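Local coordinates for L-lactate dehydrogenase (Trichomonas vaginalis, PDB 4UUL), which probably interconverts 2-oxo and 2-hydroxy acids, reducing pyruvate to L-lactate or oxaloacetate to L-malate with NADH as the hydride donor, at residues B[18-23]-B[82-87]; B[157-162]-B[263-268]; B[290-293]-B[297-300]. The protein carries 1 engineered substitution. One frame throughout, in Å; residues are numbered along the deposited sequence.

Contact 1 of 3, residues B[18-23]-B[82-87]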
ATOM      1  N   TYR B  18       2.260  -0.664  -8.630  1.00 13.61           N
ATOM      2  CA  TYR B  18       2.915  -1.482  -7.606  1.00 14.29           C
ATOM      3  C   TYR B  18       2.047  -1.471  -6.338  1.00 13.21           C
ATOM      4  O   TYR B  18       1.762  -2.531  -5.731  1.00 15.03           O
ATOM      5  CB  TYR B  18       4.281  -0.909  -7.324  1.00 15.77           C
ATOM      6  CG  TYR B  18       5.125  -1.642  -6.304  1.00 15.25           C
ATOM      7  CD1 TYR B  18       5.715  -2.859  -6.593  1.00 16.95           C
ATOM      8  CD2 TYR B  18       5.383  -1.097  -5.097  1.00 16.01           C
ATOM      9  CE1 TYR B  18       6.529  -3.525  -5.677  1.00 16.82           C
ATOM     10  CE2 TYR B  18       6.200  -1.716  -4.194  1.00 16.81           C
ATOM     11  CZ  TYR B  18       6.765  -2.922  -4.483  1.00 15.63           C
ATOM     12  OH  TYR B  18       7.604  -3.463  -3.567  1.00 16.68           O
ATOM     13  N   ILE B  19       1.689  -0.280  -5.867  1.00 12.79           N
ATOM     14  CA  ILE B  19       0.953  -0.161  -4.626  1.00 12.95           C
ATOM     15  C   ILE B  19      -0.502  -0.657  -4.812  1.00 13.30           C
ATOM     16  O   ILE B  19      -1.068  -1.321  -3.948  1.00 13.56           O
ATOM     17  CB  ILE B  19       1.006   1.282  -4.033  1.00 15.05           C
ATOM     18  CG1 ILE B  19       2.445   1.713  -3.804  1.00 17.94           C
ATOM     19  CG2 ILE B  19       0.171   1.385  -2.788  1.00 15.89           C
ATOM     20  CD1 ILE B  19       2.635   3.154  -3.484  1.00 20.01           C
ATOM     21  N   LEU B  20      -1.123  -0.180  -5.885  1.00 12.57           N
ATOM     22  CA  LEU B  20      -2.498  -0.538  -6.153  1.00 12.82           C
ATOM     23  C   LEU B  20      -2.729  -2.040  -6.243  1.00 12.52           C
ATOM     24  O   LEU B  20      -3.705  -2.565  -5.710  1.00 13.80           O
ATOM     25  CB  LEU B  20      -2.907   0.171  -7.437  1.00 14.79           C
ATOM     26  CG  LEU B  20      -4.307   0.099  -7.937  1.00 16.40           C
ATOM     27  CD1 LEU B  20      -5.308   0.660  -6.908  1.00 16.78           C
ATOM     28  CD2 LEU B  20      -4.401   0.861  -9.294  1.00 18.76           C
ATOM     29  N   SER B  21      -1.862  -2.714  -6.962  1.00 12.59           N
ATOM     30  CA  SER B  21      -1.997  -4.154  -7.085  0.80 14.00           C
ATOM     31  C   SER B  21      -1.929  -4.848  -5.741  1.00 12.30           C
ATOM     32  O   SER B  21      -2.754  -5.700  -5.467  1.00 13.46           O
ATOM     33  CB  SER B  21      -0.958  -4.732  -8.046  0.80 16.18           C
ATOM     34  OG  SER B  21       0.366  -4.490  -7.594  0.80 16.61           O
ATOM     35  N   HIS B  22      -0.972  -4.465  -4.905  1.00 13.09           N
ATOM     36  CA  HIS B  22      -0.895  -5.097  -3.596  1.00 12.88           C
ATOM     37  C   HIS B  22      -2.100  -4.769  -2.705  1.00 12.45           C
ATOM     38  O   HIS B  22      -2.627  -5.627  -2.003  1.00 14.09           O
ATOM     39  CB  HIS B  22       0.404  -4.703  -2.891  1.00 13.67           C
ATOM     40  CG  HIS B  22       1.623  -5.439  -3.357  1.00 13.81           C
ATOM     41  ND1 HIS B  22       2.363  -5.057  -4.446  1.00 14.61           N
ATOM     42  CD2 HIS B  22       2.233  -6.548  -2.864  1.00 13.30           C
ATOM     43  CE1 HIS B  22       3.355  -5.921  -4.618  1.00 15.24           C
ATOM     44  NE2 HIS B  22       3.288  -6.830  -3.678  1.00 15.07           N
ATOM     45  N   TRP B  23      -2.558  -3.538  -2.792  0.54 12.03           N
ATOM     46  CA  TRP B  23      -3.656  -3.088  -1.963  0.54 12.89           C
ATOM     47  C   TRP B  23      -4.909  -3.852  -2.345  0.54 13.24           C
ATOM     48  O   TRP B  23      -5.620  -4.375  -1.495  0.54 14.70           O
ATOM     49  CB  TRP B  23      -3.820  -1.586  -2.118  0.54 14.05           C
ATOM     50  CG  TRP B  23      -4.413  -0.857  -0.909  0.54 16.35           C
ATOM     51  CD1 TRP B  23      -5.129  -1.407   0.107  0.54 20.40           C
ATOM     52  CD2 TRP B  23      -4.265   0.536  -0.576  0.54 16.65           C
ATOM     53  NE1 TRP B  23      -5.515  -0.434   1.010  0.54 22.48           N
ATOM     54  CE2 TRP B  23      -4.973   0.762   0.626  0.54 20.26           C
ATOM     55  CE3 TRP B  23      -3.612   1.600  -1.173  0.54 19.44           C
ATOM     56  CZ2 TRP B  23      -5.028   2.007   1.238  0.54 21.00           C
ATOM     57  CZ3 TRP B  23      -3.676   2.838  -0.567  0.54 22.10           C
ATOM     58  CH2 TRP B  23      -4.382   3.031   0.615  0.54 21.81           C
ATOM     59  N   CYS B  82     -13.557  -4.509 -13.789  1.00 15.08           N
ATOM     60  CA  CYS B  82     -13.210  -3.099 -13.598  1.00 15.39           C
ATOM     61  C   CYS B  82     -11.775  -2.812 -14.087  1.00 13.70           C
ATOM     62  O   CYS B  82     -10.988  -3.750 -14.289  1.00 14.96           O
ATOM     63  CB  CYS B  82     -13.466  -2.586 -12.170  1.00 16.14           C
ATOM     64  SG  CYS B  82     -12.347  -3.258 -10.938  1.00 16.47           S
ATOM     65  N   ALA B  83     -11.468  -1.532 -14.298  1.00 13.46           N
ATOM     66  CA  ALA B  83     -10.196  -1.139 -14.798  1.00 13.18           C
ATOM     67  C   ALA B  83      -9.760   0.149 -14.170  1.00 13.08           C
ATOM     68  O   ALA B  83     -10.521   1.109 -14.019  1.00 14.37           O
ATOM     69  CB  ALA B  83     -10.270  -0.923 -16.323  1.00 14.84           C
ATOM     70  N   PHE B  84      -8.471   0.184 -13.828  1.00 12.13           N
ATOM     71  CA  PHE B  84      -7.770   1.381 -13.370  1.00 12.08           C
ATOM     72  C   PHE B  84      -6.845   1.798 -14.520  1.00 11.97           C
ATOM     73  O   PHE B  84      -5.791   1.178 -14.741  1.00 13.31           O
ATOM     74  CB  PHE B  84      -6.974   1.077 -12.113  1.00 12.09           C
ATOM     75  CG  PHE B  84      -7.824   0.747 -10.918  1.00 12.09           C
ATOM     76  CD1 PHE B  84      -8.282  -0.547 -10.688  1.00 12.24           C
ATOM     77  CD2 PHE B  84      -8.159   1.740 -10.013  1.00 11.89           C
ATOM     78  CE1 PHE B  84      -9.041  -0.838  -9.593  1.00 12.59           C
ATOM     79  CE2 PHE B  84      -8.933   1.408  -8.885  1.00 12.75           C
ATOM     80  CZ  PHE B  84      -9.355   0.117  -8.695  1.00 12.37           C
ATOM     81  N   LEU B  85      -7.272   2.838 -15.258  1.00 11.72           N
ATOM     82  CA  LEU B  85      -6.498   3.299 -16.433  1.00 11.86           C
ATOM     83  C   LEU B  85      -5.507   4.341 -15.930  1.00 11.51           C
ATOM     84  O   LEU B  85      -5.753   5.565 -15.962  1.00 12.53           O
ATOM     85  CB  LEU B  85      -7.411   3.834 -17.520  1.00 12.59           C
ATOM     86  CG  LEU B  85      -8.365   2.840 -18.117  1.00 14.28           C
ATOM     87  CD1 LEU B  85      -9.087   3.455 -19.273  1.00 15.05           C
ATOM     88  CD2 LEU B  85      -7.791   1.490 -18.504  1.00 16.03           C
ATOM     89  N   VAL B  86      -4.369   3.844 -15.462  1.00 12.11           N
ATOM     90  CA  VAL B  86      -3.320   4.669 -14.870  1.00 12.19           C
ATOM     91  C   VAL B  86      -2.370   5.195 -15.928  1.00 13.56           C
ATOM     92  O   VAL B  86      -1.937   6.346 -15.883  1.00 14.79           O
ATOM     93  CB  VAL B  86      -2.505   3.823 -13.859  1.00 13.13           C
ATOM     94  CG1 VAL B  86      -1.302   4.561 -13.326  1.00 14.74           C
ATOM     95  CG2 VAL B  86      -3.455   3.408 -12.727  1.00 14.42           C
ATOM     96  N   ALA B  87      -2.043   4.353 -16.909  1.00 13.90           N
ATOM     97  CA  ALA B  87      -1.071   4.707 -17.942  1.00 15.01           C
ATOM     98  C   ALA B  87      -1.594   5.867 -18.776  1.00 14.60           C
ATOM     99  O   ALA B  87      -2.751   5.892 -19.164  1.00 14.85           O
ATOM    100  CB  ALA B  87      -0.773   3.488 -18.871  1.00 17.15           C
TER
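The helix segment 18-23 lies over 82-87 with the CA atoms of L20 and F84 9.1 Å apart, a separation that excludes backbone contact and leaves side chains to fill the space. The L20 side chain leaves the helix toward the strand, and chi1 of -175° sets CG anti to the backbone N, which brings the two methyls against F84. Methyl CD2 of L20 presses on the root of the aromatic side chain, 3.8 Å from CG of F84 and as near to CB. The other methyl, CD1, lies over one face of the ring, displaced toward the rim, 4.2 Å from CE2 of F84. A branched leucine suits this place because its two methyls can follow the ring from root to outer edge. Such packing belongs to the Rossmann fold of the NAD-binding domain: helix 15-25 follows strand 5-10 and its glycine-rich loop, and strand 82-85 is the neighbour of 5-10 in the parallel sheet. L20 also touches I9, so it bridges two strands. Beyond the strand end, CG2 of V86 stands 4.4 Å from CD2 of L20, a looser contact close to the NADH-binding residues I16 and I128. Within the helix, ND1 of H22 donates to O of Y18 at 2.9 Å (167°). Y18 itself reaches the second subunit, where its ring makes a cation-pi contact with R236 of that chain.

Contact 2 of 3, residues B[157-162]-B[263-268]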
ATOM      1  N   LEU B 157      -8.456  12.594  -5.337  1.00 12.08           N
ATOM      2  CA  LEU B 157      -7.208  13.069  -4.786  1.00 12.65           C
ATOM      3  C   LEU B 157      -7.319  14.539  -4.429  1.00 12.13           C
ATOM      4  O   LEU B 157      -6.869  14.964  -3.348  1.00 12.77           O
ATOM      5  CB  LEU B 157      -6.033  12.842  -5.726  1.00 13.81           C
ATOM      6  CG  LEU B 157      -4.661  13.339  -5.312  1.00 13.38           C
ATOM      7  CD1 LEU B 157      -4.242  12.795  -3.929  1.00 16.31           C
ATOM      8  CD2 LEU B 157      -3.643  13.039  -6.362  1.00 16.81           C
ATOM      9  N   ASP B 158      -7.875  15.326  -5.335  1.00 12.09           N
ATOM     10  CA  ASP B 158      -8.023  16.741  -5.065  1.00 13.00           C
ATOM     11  C   ASP B 158      -9.006  17.023  -3.933  1.00 12.20           C
ATOM     12  O   ASP B 158      -8.778  17.912  -3.098  1.00 13.52           O
ATOM     13  CB  ASP B 158      -8.478  17.447  -6.326  1.00 15.03           C
ATOM     14  CG  ASP B 158      -7.649  17.045  -7.489  1.00 19.60           C
ATOM     15  OD1 ASP B 158      -7.909  15.958  -8.131  1.00 22.02           O
ATOM     16  OD2 ASP B 158      -6.742  17.852  -7.761  1.00 20.15           O
ATOM     17  N   GLN B 159     -10.074  16.233  -3.867  1.00 11.62           N
ATOM     18  CA  GLN B 159     -10.992  16.371  -2.756  1.00 11.42           C
ATOM     19  C   GLN B 159     -10.300  16.082  -1.423  1.00 12.14           C
ATOM     20  O   GLN B 159     -10.457  16.825  -0.460  1.00 12.39           O
ATOM     21  CB  GLN B 159     -12.230  15.470  -2.924  1.00 12.27           C
ATOM     22  CG  GLN B 159     -13.142  15.583  -1.732  1.00 13.34           C
ATOM     23  CD  GLN B 159     -14.468  14.874  -1.891  1.00 12.58           C
ATOM     24  OE1 GLN B 159     -15.162  15.124  -2.874  1.00 13.97           O
ATOM     25  NE2 GLN B 159     -14.888  14.113  -0.908  1.00 14.09           N
ATOM     26  N   ASN B 160      -9.550  14.994  -1.356  1.00 11.80           N
ATOM     27  CA  ASN B 160      -8.843  14.616  -0.142  1.00 11.95           C
ATOM     28  C   ASN B 160      -7.848  15.697   0.252  1.00 12.22           C
ATOM     29  O   ASN B 160      -7.747  16.037   1.447  1.00 13.07           O
ATOM     30  CB  ASN B 160      -8.197  13.231  -0.268  1.00 12.36           C
ATOM     31  CG  ASN B 160      -9.218  12.128  -0.226  1.00 12.05           C
ATOM     32  OD1 ASN B 160     -10.300  12.275   0.343  1.00 13.87           O
ATOM     33  ND2 ASN B 160      -8.860  10.995  -0.778  1.00 12.87           N
ATOM     34  N   ARG B 161      -7.111  16.229  -0.718  1.00 12.84           N
ATOM     35  CA  ARG B 161      -6.200  17.321  -0.442  1.00 13.21           C
ATOM     36  C   ARG B 161      -6.934  18.491   0.182  1.00 14.18           C
ATOM     37  O   ARG B 161      -6.442  19.142   1.120  1.00 15.48           O
ATOM     38  CB  ARG B 161      -5.478  17.806  -1.685  1.00 14.22           C
ATOM     39  CG  ARG B 161      -4.412  16.883  -2.153  1.00 14.98           C
ATOM     40  CD  ARG B 161      -3.881  17.256  -3.490  1.00 17.35           C
ATOM     41  NE  ARG B 161      -2.727  16.467  -3.876  1.00 17.46           N
ATOM     42  CZ  ARG B 161      -2.288  16.327  -5.106  1.00 17.71           C
ATOM     43  NH1 ARG B 161      -2.986  16.871  -6.128  1.00 19.78           N
ATOM     44  NH2 ARG B 161      -1.221  15.599  -5.288  1.00 19.05           N
ATOM     45  N   ALA B 162      -8.086  18.827  -0.397  1.00 13.86           N
ATOM     46  CA  ALA B 162      -8.845  19.977   0.071  1.00 15.31           C
ATOM     47  C   ALA B 162      -9.381  19.777   1.470  1.00 15.18           C
ATOM     48  O   ALA B 162      -9.335  20.694   2.303  1.00 16.40           O
ATOM     49  CB  ALA B 162      -9.987  20.264  -0.893  1.00 14.92           C
ATOM     50  N   GLU B 263     -22.246  10.805   2.791  1.00 23.16           N
ATOM     51  CA  GLU B 263     -20.997  10.907   2.064  1.00 20.58           C
ATOM     52  C   GLU B 263     -21.175  11.499   0.660  1.00 18.34           C
ATOM     53  O   GLU B 263     -22.086  11.119  -0.058  1.00 19.82           O
ATOM     54  CB  GLU B 263     -20.359   9.538   1.948  1.00 19.97           C
ATOM     55  CG  GLU B 263     -18.953   9.541   1.369  1.00 19.51           C
ATOM     56  CD  GLU B 263     -18.289   8.172   1.434  1.00 20.27           C
ATOM     57  OE1 GLU B 263     -18.993   7.143   1.260  1.00 21.19           O
ATOM     58  OE2 GLU B 263     -17.079   8.138   1.736  1.00 22.95           O
ATOM     59  N   VAL B 264     -20.314  12.451   0.331  1.00 16.70           N
ATOM     60  CA  VAL B 264     -20.329  13.134  -0.940  1.00 16.43           C
ATOM     61  C   VAL B 264     -18.931  13.022  -1.529  1.00 15.05           C
ATOM     62  O   VAL B 264     -17.956  13.571  -0.968  1.00 15.31           O
ATOM     63  CB  VAL B 264     -20.735  14.612  -0.795  1.00 17.59           C
ATOM     64  CG1 VAL B 264     -20.648  15.318  -2.135  1.00 17.66           C
ATOM     65  CG2 VAL B 264     -22.176  14.689  -0.259  1.00 18.95           C
ATOM     66  N   LEU B 265     -18.823  12.272  -2.639  1.00 14.91           N
ATOM     67  CA  LEU B 265     -17.538  12.081  -3.303  1.00 13.47           C
ATOM     68  C   LEU B 265     -17.519  12.768  -4.662  1.00 13.26           C
ATOM     69  O   LEU B 265     -18.397  12.526  -5.502  1.00 14.55           O
ATOM     70  CB  LEU B 265     -17.264  10.599  -3.537  1.00 14.99           C
ATOM     71  CG  LEU B 265     -17.198   9.708  -2.272  1.00 15.96           C
ATOM     72  CD1 LEU B 265     -16.782   8.317  -2.638  1.00 18.38           C
ATOM     73  CD2 LEU B 265     -16.323  10.283  -1.183  1.00 16.89           C
ATOM     74  N   SER B 266     -16.530  13.610  -4.869  1.00 12.07           N
ATOM     75  CA  SER B 266     -16.353  14.220  -6.180  1.00 12.11           C
ATOM     76  C   SER B 266     -15.890  13.116  -7.130  1.00 12.23           C
ATOM     77  O   SER B 266     -14.978  12.361  -6.809  1.00 12.89           O
ATOM     78  CB  SER B 266     -15.287  15.299  -6.085  1.00 12.75           C
ATOM     79  OG  SER B 266     -15.653  16.346  -5.179  1.00 13.96           O
ATOM     80  N   MET B 267     -16.573  13.029  -8.264  1.00 11.95           N
ATOM     81  CA  MET B 267     -16.258  12.066  -9.279  1.00 11.81           C
ATOM     82  C   MET B 267     -16.472  12.687 -10.671  1.00 11.58           C
ATOM     83  O   MET B 267     -17.484  13.349 -10.897  1.00 12.31           O
ATOM     84  CB  MET B 267     -17.185  10.843  -9.165  1.00 12.84           C
ATOM     85  CG  MET B 267     -17.052  10.087  -7.872  1.00 13.87           C
ATOM     86  SD  MET B 267     -18.236   8.709  -7.774  1.00 20.73           S
ATOM     87  CE  MET B 267     -17.379   7.600  -6.761  1.00 21.54           C
ATOM     88  N   GLY B 268     -15.543  12.442 -11.604  1.00 12.38           N
ATOM     89  CA  GLY B 268     -15.745  12.832 -12.987  1.00 11.93           C
ATOM     90  C   GLY B 268     -16.654  11.835 -13.637  1.00 12.02           C
ATOM     91  O   GLY B 268     -16.342  10.649 -13.676  1.00 13.07           O
TER
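The carboxamide of Q159 meets S266 and V264 through its two polar atoms. OE1 takes two donors. OG of S266 lies in the plane of that carbonyl and donates to OE1 of Q159 at 2.7 Å, while N of S266 comes in tilted 32° from the plane, 2.9 Å from the same OE1. At the other corner of the amide, NE2 of Q159 donates to O of V264 at 3.1 Å, with the acceptor a little out of the amide plane. Three bonds therefore fix the rotation of the group and tell its oxygen from its nitrogen. Away from this junction, the guanidinium of R161 has CD2 of L157 3.6 Å above one face, near the rim, and NE of R161 forms a salt bridge with D58 of the second subunit.

A glutamine suits the place because it has both an acceptor and a donor at the end of a long arm. CG is anti to the backbone N (chi1 178°) and the chain runs on extended, spanning from the helix to a strand whose nearest CA, that of S266, is 6.7 Å from CA of Q159. S266 fits as a small hydroxyl that gives its proton to the amide and also bonds to N of V182 in strand 177-183. CD2 of L265 adds an apolar neighbour 4.1 Å from NE2 of Q159. The bonds tie helix 156-170 to the start of strand 265-270 and the residue before it; on the same helix D158 hydrogen-bonds H186, the probable proton acceptor, an Asp-His pair characteristic of the lactate/malate dehydrogenase active site.

Contact 3 of 3, residues B[290-293]-B[297-300]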
ATOM      1  N   ASN B 290     -23.043  10.655  -5.035  1.00 17.26           N
ATOM      2  CA  ASN B 290     -23.133   9.491  -4.188  1.00 17.89           C
ATOM      3  C   ASN B 290     -23.362   8.255  -5.062  1.00 19.27           C
ATOM      4  O   ASN B 290     -23.476   8.385  -6.292  1.00 18.26           O
ATOM      5  CB  ASN B 290     -24.145   9.679  -3.049  1.00 21.06           C
ATOM      6  CG  ASN B 290     -25.499  10.032  -3.489  1.00 24.44           C
ATOM      7  OD1 ASN B 290     -26.010   9.580  -4.518  1.00 28.54           O
ATOM      8  ND2 ASN B 290     -26.170  10.821  -2.630  1.00 27.61           N
ATOM      9  N   VAL B 291     -23.285   7.067  -4.472  1.00 17.73           N
ATOM     10  CA  VAL B 291     -23.428   5.845  -5.272  1.00 18.28           C
ATOM     11  C   VAL B 291     -24.392   4.946  -4.510  1.00 19.80           C
ATOM     12  O   VAL B 291     -24.271   4.781  -3.293  1.00 20.15           O
ATOM     13  CB  VAL B 291     -22.085   5.108  -5.477  1.00 18.07           C
ATOM     14  CG1 VAL B 291     -22.306   3.940  -6.415  1.00 19.12           C
ATOM     15  CG2 VAL B 291     -21.065   6.048  -6.033  1.00 17.54           C
ATOM     16  N   ASP B 292     -25.386   4.413  -5.192  1.00 21.47           N
ATOM     17  CA  ASP B 292     -26.354   3.570  -4.507  1.00 23.21           C
ATOM     18  C   ASP B 292     -25.850   2.149  -4.363  1.00 24.75           C
ATOM     19  O   ASP B 292     -24.760   1.823  -4.828  1.00 23.68           O
ATOM     20  CB  ASP B 292     -27.723   3.647  -5.189  1.00 24.98           C
ATOM     21  CG  ASP B 292     -27.748   3.088  -6.596  1.00 25.99           C
ATOM     22  OD1 ASP B 292     -26.952   2.209  -6.924  1.00 25.95           O
ATOM     23  OD2 ASP B 292     -28.652   3.497  -7.358  1.00 27.81           O
ATOM     24  N   LYS B 293     -26.588   1.312  -3.656  1.00 27.77           N
ATOM     25  CA  LYS B 293     -26.148  -0.043  -3.354  1.00 29.64           C
ATOM     26  C   LYS B 293     -26.064  -0.901  -4.608  1.00 29.65           C
ATOM     27  O   LYS B 293     -25.444  -1.960  -4.601  1.00 31.76           O
ATOM     28  CB  LYS B 293     -27.084  -0.700  -2.338  1.00 33.85           C
ATOM     29  CG  LYS B 293     -27.170   0.045  -1.038  1.00 39.36           C
ATOM     30  CD  LYS B 293     -25.840   0.115  -0.319  1.00 45.61           C
ATOM     31  CE  LYS B 293     -25.995   0.712   1.082  1.00 50.96           C
ATOM     32  NZ  LYS B 293     -24.875   1.646   1.418  1.00 55.12           N
ATOM     33  N   ILE B 297     -23.996   5.679  -9.968  1.00 19.68           N
ATOM     34  CA  ILE B 297     -23.561   6.990  -9.527  1.00 17.84           C
ATOM     35  C   ILE B 297     -24.694   7.989  -9.714  1.00 19.70           C
ATOM     36  O   ILE B 297     -25.326   8.011 -10.769  1.00 22.53           O
ATOM     37  CB  ILE B 297     -22.313   7.474 -10.331  1.00 16.58           C
ATOM     38  CG1 ILE B 297     -21.145   6.502 -10.146  1.00 18.73           C
ATOM     39  CG2 ILE B 297     -21.866   8.853  -9.856  1.00 17.13           C
ATOM     40  CD1 ILE B 297     -19.956   6.832 -11.039  1.00 17.82           C
ATOM     41  N   HIS B 298     -24.921   8.846  -8.716  1.00 19.14           N
ATOM     42  CA  HIS B 298     -25.903   9.934  -8.840  1.00 19.82           C
ATOM     43  C   HIS B 298     -25.289  11.238  -8.426  1.00 19.20           C
ATOM     44  O   HIS B 298     -24.577  11.291  -7.456  1.00 20.27           O
ATOM     45  CB  HIS B 298     -27.129   9.669  -7.956  1.00 23.16           C
ATOM     46  CG  HIS B 298     -27.773   8.350  -8.212  1.00 25.62           C
ATOM     47  ND1 HIS B 298     -28.679   8.156  -9.225  1.00 28.05           N
ATOM     48  CD2 HIS B 298     -27.608   7.146  -7.626  1.00 24.50           C
ATOM     49  CE1 HIS B 298     -29.075   6.895  -9.229  1.00 29.15           C
ATOM     50  NE2 HIS B 298     -28.441   6.262  -8.263  1.00 27.56           N
ATOM     51  N   VAL B 299     -25.552  12.297  -9.150  1.00 17.54           N
ATOM     52  CA  VAL B 299     -25.180  13.624  -8.735  1.00 16.54           C
ATOM     53  C   VAL B 299     -26.064  14.043  -7.556  1.00 16.95           C
ATOM     54  O   VAL B 299     -27.270  13.903  -7.587  1.00 21.69           O
ATOM     55  CB  VAL B 299     -25.348  14.617  -9.919  1.00 18.17           C
ATOM     56  CG1 VAL B 299     -25.119  16.034  -9.474  1.00 19.01           C
ATOM     57  CG2 VAL B 299     -24.429  14.284 -11.081  1.00 17.64           C
ATOM     58  N   VAL B 300     -25.433  14.548  -6.514  1.00 16.85           N
ATOM     59  CA  VAL B 300     -26.117  14.937  -5.291  1.00 17.77           C
ATOM     60  C   VAL B 300     -26.847  16.241  -5.579  1.00 19.48           C
ATOM     61  O   VAL B 300     -26.246  17.205  -6.088  1.00 19.21           O
ATOM     62  CB  VAL B 300     -25.118  15.148  -4.176  1.00 19.11           C
ATOM     63  CG1 VAL B 300     -25.833  15.636  -2.917  1.00 21.76           C
ATOM     64  CG2 VAL B 300     -24.356  13.854  -3.892  1.00 20.10           C
TER
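H298 and D292 meet at the end of a hairpin, and the histidine can be followed outward from its backbone. CB of H298 sits 3.6 Å from OD1 of N290, the residue paired with it across the strands. Further out, CD2 and CE1 of H298, on the two sides of NE2, lie 3.8 and 3.9 Å from OD2 of D292, and at the tip NE2 of H298 donates to that same OD2 at 2.9 Å in a nearly straight bond (172°). The acceptor lies in the plane of the ring, yet the ring nitrogen approaches from above the carboxylate plane, 55° out of it. Histidine suits this exposed face because its ring is long enough to reach past N290 to the aspartate; D292 in turn spends OD1 on the backbone N of K296, bracing the connecting turn. The two segments form an antiparallel beta hairpin, strands 284-291 and 297-299, at the edge of a three-stranded sheet. N290 and H298 are a hydrogen-bonded pair, N of each residue 2.9 Å from O of the other. V291 and I297, a non-hydrogen-bonded pair, turn to the other face, where CG2 of V291 touches CG1 of I297 at 4.1 Å and both branched side chains pack on M267.

In the fold
The contacts follow one another along the chain, contact 1 in the NAD-binding domain and contacts 2 and 3 in the C-terminal domain. Centres of contacts 1 and 2 are about 19 Å apart, those of 1 and 3 about 23 Å, and neither pair touches. Helix 242-257 nevertheless spans the gap: L20 and F84 of contact 1 and L265 and M267 of contact 2 all pack on it. Contacts 2 and 3, about 14 Å between centres, touch in one sheet, where strands 265-270 and 284-291 are neighbours. Contacts 1 and 2 also touch the second subunit, so both lie near the dimer interface, whereas contact 3 lies on the surface, where no other chain of the assembly touches it.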